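Local atomic coordinates of Alpha/beta hydrolase fold protein (Nakamurella multipartita, PDB entry 4Y7D), a protein that probably acts as a hydrolase built on the alpha/beta hydrolase fold. Residues L37-S42 with V66-Y71; G49-R54 with E200-E205; R125-V130 with A240-V245. One frame throughout, in Å; residues are numbered along the deposited sequence.

In the fold
The three contacts trace how one alpha/beta hydrolase domain changes its chemistry with place. Contacts 1 and 3 are buried and belong to the same sheet, about 17 Å apart between centres. Contact 3 joins two neighbouring parallel strands by regular backbone bonds, whereas contact 1 begins at such a strand pair and passes into loops, where histidine, arginine and tyrosine side chains take over. Contact 2 is partly buried: helix 46-58, which follows strand 35-39, meets a helix from the long insertion between the strands of contact 3, through charged groups beside a small apolar patch. Contacts 1 and 2 touch, Met-52 CE lying 3.6 Å from Val-39 O.

Contact 1 (L37-S42 with V66-Y71); sequences LVVHGS and VDRPGY
At the C-terminal ends of parallel strands 35-39 and 62-66 of the alpha/beta hydrolase sheet, His-40 and Arg-68 lock together the loops that follow. The strand pairing runs out in a weak bond from Val-66 N to Val-38 O, beside which a water joins Val-38 O, His-40 N and Val-66 O. With chi1 at 70°, His-40 CG sits between its backbone N and carbonyl carbon. Its NE2 accepts Arg-68 N at 3.0 Å, while ND1 donates in the ring plane to Gly-41 O at 2.8 Å, which fixes the ring's rotation. This His-Gly pair after the strand resembles the HG motif that borders the oxyanion hole in relatives. Arg-68 passes over one face of the imidazole, giving NE to His-40 O at 3.0 Å and NH1 to Gly-41 O at 3.1 Å, the latter from above the carbonyl plane. A leucine here would probably leave His-40 O without this donor and Asp-223, salt-bridged to NH1, without its positive mate. On the tyrosine side the stack is edge-to-face: His-40 CE1 stands 3.5 Å from Tyr-71 CD2, over the ring's face, planes at 87°.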
loop_
_atom_site.group_PDB
_atom_site.type_symbol
_atom_site.label_atom_id
_atom_site.label_comp_id
_atom_site.label_asym_id
_atom_site.label_seq_id
_atom_site.Cartn_x
_atom_site.Cartn_y
_atom_site.Cartn_z
ATOM N N LEU A 37 -5.699 -6.918 7.532
ATOM C CA LEU A 37 -5.390 -5.522 7.725
ATOM C C LEU A 37 -4.688 -5.024 6.462
ATOM O O LEU A 37 -3.730 -5.624 6.019
ATOM C CB LEU A 37 -4.472 -5.319 8.907
ATOM C CG LEU A 37 -3.913 -3.905 9.138
ATOM C CD1 LEU A 37 -5.026 -2.992 9.662
ATOM C CD2 LEU A 37 -2.706 -3.983 10.033
ATOM N N VAL A 38 -5.230 -3.986 5.846
ATOM C CA VAL A 38 -4.751 -3.444 4.546
ATOM C C VAL A 38 -4.132 -2.068 4.845
ATOM O O VAL A 38 -4.829 -1.191 5.390
ATOM C CB VAL A 38 -5.916 -3.305 3.583
ATOM C CG1 VAL A 38 -5.447 -2.784 2.239
ATOM C CG2 VAL A 38 -6.552 -4.654 3.370
ATOM N N VAL A 39 -2.873 -1.904 4.472
ATOM C CA VAL A 39 -2.064 -0.765 4.902
ATOM C C VAL A 39 -1.535 0.009 3.685
ATOM O O VAL A 39 -0.684 -0.459 2.906
ATOM C CB VAL A 39 -0.901 -1.252 5.767
ATOM C CG1 VAL A 39 -0.179 -0.052 6.372
ATOM C CG2 VAL A 39 -1.367 -2.251 6.849
ATOM N N HIS A 40 -2.073 1.205 3.516
ATOM C CA HIS A 40 -1.770 2.063 2.373
ATOM C C HIS A 40 -0.356 2.669 2.399
ATOM O O HIS A 40 0.319 2.783 3.441
ATOM C CB HIS A 40 -2.858 3.186 2.251
ATOM C CG HIS A 40 -2.797 4.196 3.328
ATOM N ND1 HIS A 40 -1.823 5.177 3.378
ATOM C CD2 HIS A 40 -3.622 4.431 4.386
ATOM C CE1 HIS A 40 -2.029 5.942 4.434
ATOM N NE2 HIS A 40 -3.102 5.513 5.060
ATOM N N GLY A 41 0.036 3.154 1.230
ATOM C CA GLY A 41 1.308 3.816 1.047
ATOM C C GLY A 41 1.337 5.306 1.300
ATOM O O GLY A 41 0.533 5.841 2.071
ATOM N N SER A 42 2.297 5.970 0.666
ATOM C CA SER A 42 2.665 7.335 1.042
ATOM C C SER A 42 2.667 8.264 -0.170
ATOM O O SER A 42 3.557 8.133 -1.017
ATOM C CB SER A 42 4.060 7.357 1.622
ATOM O OG SER A 42 4.250 6.503 2.724
ATOM N N VAL A 66 -7.138 0.792 7.110
ATOM C CA VAL A 66 -6.887 1.937 7.974
ATOM C C VAL A 66 -6.563 3.187 7.204
ATOM O O VAL A 66 -6.081 3.104 6.073
ATOM C CB VAL A 66 -5.673 1.698 8.917
ATOM C CG1 VAL A 66 -6.093 0.780 10.047
ATOM C CG2 VAL A 66 -4.469 1.139 8.165
ATOM N N ASP A 67 -6.788 4.328 7.853
ATOM C CA ASP A 67 -6.100 5.583 7.561
ATOM C C ASP A 67 -4.926 5.640 8.542
ATOM O O ASP A 67 -5.132 5.654 9.746
ATOM C CB ASP A 67 -7.008 6.783 7.758
ATOM C CG ASP A 67 -7.977 6.991 6.631
ATOM O OD1 ASP A 67 -7.499 7.124 5.486
ATOM O OD2 ASP A 67 -9.228 7.057 6.856
ATOM N N ARG A 68 -3.692 5.611 8.048
ATOM C CA ARG A 68 -2.540 5.720 8.929
ATOM C C ARG A 68 -2.487 7.107 9.535
ATOM O O ARG A 68 -3.083 8.065 8.992
ATOM C CB ARG A 68 -1.241 5.349 8.221
ATOM C CG ARG A 68 -1.209 3.866 7.821
ATOM C CD ARG A 68 0.185 3.383 7.447
ATOM N NE ARG A 68 0.600 3.980 6.171
ATOM C CZ ARG A 68 1.467 4.977 6.063
ATOM N NH1 ARG A 68 1.715 5.506 4.888
ATOM N NH2 ARG A 68 2.020 5.478 7.141
ATOM N N PRO A 69 -1.838 7.219 10.688
ATOM C CA PRO A 69 -1.724 8.533 11.351
ATOM C C PRO A 69 -1.246 9.646 10.440
ATOM O O PRO A 69 -0.234 9.463 9.729
ATOM C CB PRO A 69 -0.748 8.247 12.473
ATOM C CG PRO A 69 -1.102 6.827 12.874
ATOM C CD PRO A 69 -1.310 6.130 11.554
ATOM N N GLY A 70 -1.973 10.772 10.495
ATOM C CA GLY A 70 -1.697 11.922 9.674
ATOM C C GLY A 70 -2.452 11.966 8.380
ATOM O O GLY A 70 -2.356 12.964 7.657
ATOM N N TYR A 71 -3.184 10.892 8.045
ATOM C CA TYR A 71 -3.994 10.841 6.888
ATOM C C TYR A 71 -5.474 10.862 7.243
ATOM O O TYR A 71 -5.960 10.106 8.109
ATOM C CB TYR A 71 -3.711 9.577 6.115
ATOM C CG TYR A 71 -2.313 9.544 5.558
ATOM C CD1 TYR A 71 -2.009 10.223 4.386
ATOM C CD2 TYR A 71 -1.265 8.834 6.190
ATOM C CE1 TYR A 71 -0.759 10.156 3.838
ATOM C CE2 TYR A 71 0.024 8.779 5.645
ATOM C CZ TYR A 71 0.255 9.425 4.450
ATOM O OH TYR A 71 1.490 9.374 3.856
HETATM O O HOH W 1 -4.907 1.367 4.316
#

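Contact 2 (G49-R54 with E200-E205); sequences GLAMAR and ERFTLE
Helices 49-54 and 200-205 run nearly antiparallel at 159°, their axes 9.6 Å apart at closest approach, with Ala-51 and Phe-202 nearest at 5.7 Å between CA atoms. Arg-54 reaches across from the first helix on an extended chain, NE anti to CB (chi3 -179°), and grips the carboxylate of Glu-205 end-on with two nitrogens. NH1 meets OE1 of Glu-205 at 2.8 Å, lying above the carboxylate plane, although the oxygen itself sits in the plane of the guanidinium. The second arm, Arg-54 NH2, reaches the syn lone pair of Glu-205 OE2 at 3.2 Å. The helices come from different parts of the fold: helix 46-58 follows strand 35-39 and packs on the central sheet, whereas helix 197-209 comes from the helical insertion between strands 124-130 and 242-247, where many alpha/beta hydrolases carry a cap. In one of its two modelled conformers, Arg-201 lays its guanidinium flat on that of Arg-54, centres 4.0 Å apart and planes at 4°. The closeness of two like charges is probably eased by their acids, Glu-205 for Arg-54 and Asp-198 for Arg-201. Beside the charged cluster, Ala-51 CB lies 3.4 Å from Glu-205 OE1, packing against the acid that Arg-54 holds. Phe-202 presents its ring edge to the first helix, CD1 lying 3.6 Å from Ala-51 O and CE1 close to the backbone N of selenomethionine Met-52. The ring of Phe-202 also stacks with Trp-282, whose NE1 bonds to Met-52 O.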
loop_
_atom_site.group_PDB
_atom_site.type_symbol
_atom_site.label_atom_id
_atom_site.label_comp_id
_atom_site.label_asym_id
_atom_site.label_seq_id
_atom_site.Cartn_x
_atom_site.Cartn_y
_atom_site.Cartn_z
ATOM N N GLY A 49 -6.523 2.342 0.184
ATOM C CA GLY A 49 -6.651 1.033 0.823
ATOM C C GLY A 49 -7.826 0.222 0.305
ATOM O O GLY A 49 -7.705 -0.975 0.101
ATOM N N LEU A 50 -8.972 0.848 0.108
ATOM C CA LEU A 50 -10.100 0.101 -0.401
ATOM C C LEU A 50 -9.861 -0.400 -1.815
ATOM O O LEU A 50 -10.348 -1.485 -2.191
ATOM C CB LEU A 50 -11.371 0.983 -0.379
ATOM C CG LEU A 50 -12.026 1.161 0.981
ATOM C CD1 LEU A 50 -13.038 2.307 1.003
ATOM C CD2 LEU A 50 -12.729 -0.135 1.402
ATOM N N ALA A 51 -9.168 0.387 -2.616
ATOM C CA ALA A 51 -8.830 -0.020 -3.973
ATOM C C ALA A 51 -7.877 -1.219 -3.938
ATOM O O ALA A 51 -8.079 -2.215 -4.650
ATOM C CB ALA A 51 -8.190 1.141 -4.736
HETATM N N MSE A 52 -6.891 -1.161 -3.045
HETATM C CA MSE A 52 -5.997 -2.308 -2.794
HETATM C C MSE A 52 -6.780 -3.573 -2.360
HETATM O O MSE A 52 -6.410 -4.688 -2.731
HETATM C CB MSE A 52 -4.990 -1.993 -1.706
HETATM C CG MSE A 52 -3.953 -0.929 -2.085
HETATM SE SE MSE A 52 -2.959 -0.347 -0.457
HETATM C CE MSE A 52 -2.259 -2.050 0.122
ATOM N N ALA A 53 -7.830 -3.376 -1.552
ATOM C CA ALA A 53 -8.568 -4.460 -0.903
ATOM C C ALA A 53 -9.608 -5.092 -1.789
ATOM O O ALA A 53 -10.135 -6.166 -1.422
ATOM C CB ALA A 53 -9.260 -3.969 0.348
ATOM N N ARG A 54 -9.989 -4.473 -2.910
ATOM C CA ARG A 54 -11.128 -5.066 -3.649
ATOM C C ARG A 54 -10.941 -6.528 -4.008
ATOM O O ARG A 54 -11.910 -7.321 -3.941
ATOM C CB ARG A 54 -11.479 -4.310 -4.939
ATOM C CG ARG A 54 -12.187 -2.988 -4.725
ATOM C CD ARG A 54 -12.697 -2.459 -6.082
ATOM N NE ARG A 54 -13.347 -1.196 -5.812
ATOM C CZ ARG A 54 -12.764 0.011 -5.898
ATOM N NH1 ARG A 54 -11.530 0.159 -6.368
ATOM N NH2 ARG A 54 -13.485 1.088 -5.587
ATOM N N GLU A 200 -8.549 -0.442 -14.661
ATOM C CA GLU A 200 -8.726 0.996 -14.937
ATOM C C GLU A 200 -9.142 1.707 -13.658
ATOM O O GLU A 200 -8.567 2.736 -13.285
ATOM C CB GLU A 200 -9.782 1.220 -16.031
ATOM C CG GLU A 200 -10.023 2.703 -16.350
ATOM C CD GLU A 200 -11.009 2.929 -17.457
ATOM O OE1 GLU A 200 -11.410 1.966 -18.177
ATOM O OE2 GLU A 200 -11.386 4.101 -17.640
ATOM N N ARG A 201 -10.150 1.162 -12.992
ATOM C CA ARG A 201 -10.649 1.763 -11.773
ATOM C C ARG A 201 -9.553 1.847 -10.721
ATOM O O ARG A 201 -9.393 2.905 -10.084
ATOM C CB ARG A 201 -11.853 0.986 -11.232
ATOM C CG ARG A 201 -12.318 1.501 -9.882
ATOM C CD ARG A 201 -13.592 0.824 -9.390
ATOM N NE ARG A 201 -13.528 -0.634 -9.528
ATOM C CZ ARG A 201 -14.514 -1.457 -9.183
ATOM N NH1 ARG A 201 -14.363 -2.750 -9.364
ATOM N NH2 ARG A 201 -15.634 -0.987 -8.634
ATOM N N PHE A 202 -8.790 0.754 -10.534
ATOM C CA PHE A 202 -7.708 0.764 -9.553
ATOM C C PHE A 202 -6.717 1.876 -9.852
ATOM O O PHE A 202 -6.321 2.646 -8.939
ATOM C CB PHE A 202 -6.937 -0.576 -9.519
ATOM C CG PHE A 202 -5.774 -0.574 -8.589
ATOM C CD1 PHE A 202 -5.931 -0.916 -7.243
ATOM C CD2 PHE A 202 -4.506 -0.231 -9.029
ATOM C CE1 PHE A 202 -4.869 -0.890 -6.372
ATOM C CE2 PHE A 202 -3.434 -0.191 -8.149
ATOM C CZ PHE A 202 -3.608 -0.526 -6.810
ATOM N N THR A 203 -6.309 1.977 -11.123
ATOM C CA THR A 203 -5.288 2.936 -11.493
ATOM C C THR A 203 -5.731 4.389 -11.255
ATOM O O THR A 203 -4.951 5.213 -10.774
ATOM C CB THR A 203 -4.826 2.729 -12.958
ATOM O OG1 THR A 203 -4.422 1.369 -13.147
ATOM C CG2 THR A 203 -3.646 3.653 -13.296
ATOM N N LEU A 204 -6.967 4.691 -11.635
ATOM C CA LEU A 204 -7.512 6.030 -11.459
ATOM C C LEU A 204 -7.618 6.402 -9.984
ATOM O O LEU A 204 -7.220 7.531 -9.571
ATOM C CB LEU A 204 -8.878 6.131 -12.155
ATOM C CG LEU A 204 -8.887 5.933 -13.664
ATOM C CD1 LEU A 204 -10.317 5.843 -14.176
ATOM C CD2 LEU A 204 -8.139 7.036 -14.386
ATOM N N GLU A 205 -8.076 5.454 -9.173
ATOM C CA GLU A 205 -8.192 5.723 -7.732
ATOM C C GLU A 205 -6.838 5.996 -7.093
ATOM O O GLU A 205 -6.710 6.928 -6.300
ATOM C CB GLU A 205 -8.957 4.608 -7.052
ATOM C CG GLU A 205 -10.420 4.703 -7.443
ATOM C CD GLU A 205 -11.326 3.636 -6.858
ATOM O OE1 GLU A 205 -10.825 2.808 -6.098
ATOM O OE2 GLU A 205 -12.544 3.630 -7.203
#

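Contact 3 (R125-V130 with A240-V245); sequences RALVSV and APTLVV
Leu-127 holds CG anti to its backbone N (chi1 178°) and Thr-242 holds OG1 anti to its carbonyl carbon (chi1 -65°); paired in register, the two side chains lie side by side, pointing the same way. Leu-127 CB lies 3.6 Å from Thr-242 OG1, and the methyl CD2 of Leu-127 reaches CG2 of Thr-242 at 4.1 Å. The threonine hydroxyl thus meets an aliphatic neighbour across the contact, and its polar need is met within its own segment: OG1 donates to Ala-240 O at 2.9 Å, from above the plane of that carbonyl. Beneath these side chains the backbones follow the parallel pattern, the strands inclined by only 6°. Leu-127 N donates to Pro-241 O at 2.9 Å and Leu-127 O accepts Leu-243 N, so that the leucine spans Thr-242. Two residues on, Ser-129 repeats this, its N bonding to Leu-243 O at 2.9 Å and its O to Val-245 N at 3.0 Å. In the alpha/beta hydrolase sheet these are the neighbouring strands 124-130 and 242-247, between which the chain makes a long, wholly non-strand excursion rich in helix. Val-128 turns its backbone bonds the other way, to Val-103 and Cys-105 of strand 101-106, placing strand 124-130 in the interior of the sheet. The two faces differ in company. On the one bearing Val-128, Val-130, Leu-243 and Val-245, Val-128 CG1 comes within 4.3 Å of Leu-243 CD2, and both residues pack on Ala-294 of helix 288-299. On the other, buried Ser-129 has its OG hydrogen-bonded to the hydroxyl of Tyr-114. At the edge of the contact, Pro-241 CD closes on Arg-125 O at 3.4 Å.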
loop_
_atom_site.group_PDB
_atom_site.type_symbol
_atom_site.label_atom_id
_atom_site.label_comp_id
_atom_site.label_asym_id
_atom_site.label_seq_id
_atom_site.Cartn_x
_atom_site.Cartn_y
_atom_site.Cartn_z
ATOM N N ARG A 125 -1.139 -13.448 10.907
ATOM C CA ARG A 125 -1.323 -14.783 10.338
ATOM C C ARG A 125 -0.467 -15.052 9.101
ATOM O O ARG A 125 -0.003 -16.194 8.863
ATOM C CB ARG A 125 -2.794 -14.990 9.954
ATOM C CG ARG A 125 -3.780 -14.979 11.115
ATOM C CD ARG A 125 -4.802 -16.129 11.041
ATOM N NE ARG A 125 -5.705 -16.150 12.205
ATOM C CZ ARG A 125 -5.376 -16.563 13.442
ATOM N NH1 ARG A 125 -6.284 -16.529 14.429
ATOM N NH2 ARG A 125 -4.140 -16.978 13.727
ATOM N N ALA A 126 -0.286 -14.014 8.295
ATOM C CA ALA A 126 0.406 -14.064 7.007
ATOM C C ALA A 126 0.641 -12.633 6.552
ATOM O O ALA A 126 -0.098 -11.709 6.924
ATOM C CB ALA A 126 -0.423 -14.813 5.997
ATOM N N LEU A 127 1.663 -12.435 5.731
ATOM C CA LEU A 127 2.051 -11.130 5.252
ATOM C C LEU A 127 2.200 -11.159 3.723
ATOM O O LEU A 127 2.957 -11.943 3.203
ATOM C CB LEU A 127 3.378 -10.708 5.918
ATOM C CG LEU A 127 4.006 -9.350 5.507
ATOM C CD1 LEU A 127 3.048 -8.187 5.749
ATOM C CD2 LEU A 127 5.285 -9.248 6.298
ATOM N N VAL A 128 1.510 -10.255 3.042
ATOM C CA VAL A 128 1.750 -9.974 1.638
ATOM C C VAL A 128 2.265 -8.552 1.524
ATOM O O VAL A 128 1.561 -7.593 1.897
ATOM C CB VAL A 128 0.490 -10.157 0.812
ATOM C CG1 VAL A 128 0.725 -9.814 -0.657
ATOM C CG2 VAL A 128 0.018 -11.608 0.942
ATOM N N SER A 129 3.489 -8.445 1.025
ATOM C CA SER A 129 4.208 -7.185 1.012
ATOM C C SER A 129 4.561 -6.818 -0.421
ATOM O O SER A 129 5.455 -7.410 -1.055
ATOM C CB SER A 129 5.413 -7.288 1.875
ATOM O OG SER A 129 6.105 -6.083 1.881
ATOM N N VAL A 130 3.870 -5.805 -0.927
ATOM C CA VAL A 130 3.955 -5.428 -2.352
ATOM C C VAL A 130 4.847 -4.195 -2.452
ATOM O O VAL A 130 4.528 -3.157 -1.863
ATOM C CB VAL A 130 2.565 -5.114 -2.884
ATOM C CG1 VAL A 130 2.585 -4.815 -4.386
ATOM C CG2 VAL A 130 1.645 -6.317 -2.601
ATOM N N ALA A 240 5.985 -15.019 10.111
ATOM C CA ALA A 240 4.770 -15.232 9.324
ATOM C C ALA A 240 5.119 -15.738 7.953
ATOM O O ALA A 240 6.107 -15.300 7.390
ATOM C CB ALA A 240 3.998 -13.926 9.165
ATOM N N PRO A 241 4.247 -16.588 7.375
ATOM C CA PRO A 241 4.306 -16.935 5.963
ATOM C C PRO A 241 4.140 -15.673 5.166
ATOM O O PRO A 241 3.261 -14.836 5.498
ATOM C CB PRO A 241 3.076 -17.840 5.782
ATOM C CG PRO A 241 2.767 -18.359 7.103
ATOM C CD PRO A 241 3.124 -17.260 8.053
ATOM N N THR A 242 5.049 -15.440 4.209
ATOM C CA THR A 242 5.248 -14.107 3.613
ATOM C C THR A 242 5.453 -14.220 2.137
ATOM O O THR A 242 6.253 -15.067 1.680
ATOM C CB THR A 242 6.427 -13.334 4.266
ATOM O OG1 THR A 242 6.151 -13.025 5.640
ATOM C CG2 THR A 242 6.671 -12.001 3.560
ATOM N N LEU A 243 4.699 -13.404 1.385
ATOM C CA LEU A 243 4.816 -13.282 -0.048
ATOM C C LEU A 243 5.259 -11.858 -0.294
ATOM O O LEU A 243 4.582 -10.939 0.121
ATOM C CB LEU A 243 3.484 -13.579 -0.731
ATOM C CG LEU A 243 3.303 -13.209 -2.184
ATOM C CD1 LEU A 243 4.293 -13.961 -3.056
ATOM C CD2 LEU A 243 1.850 -13.493 -2.610
ATOM N N VAL A 244 6.377 -11.702 -0.998
ATOM C CA VAL A 244 6.952 -10.407 -1.373
ATOM C C VAL A 244 6.815 -10.286 -2.906
ATOM O O VAL A 244 7.201 -11.212 -3.612
ATOM C CB VAL A 244 8.414 -10.361 -0.990
ATOM C CG1 VAL A 244 8.975 -8.975 -1.254
ATOM C CG2 VAL A 244 8.603 -10.729 0.487
ATOM N N VAL A 245 6.248 -9.189 -3.382
ATOM C CA VAL A 245 5.933 -8.996 -4.810
ATOM C C VAL A 245 6.611 -7.739 -5.322
ATOM O O VAL A 245 6.389 -6.651 -4.759
ATOM C CB VAL A 245 4.424 -8.893 -5.063
ATOM C CG1 VAL A 245 4.122 -8.773 -6.555
ATOM C CG2 VAL A 245 3.684 -10.066 -4.451
#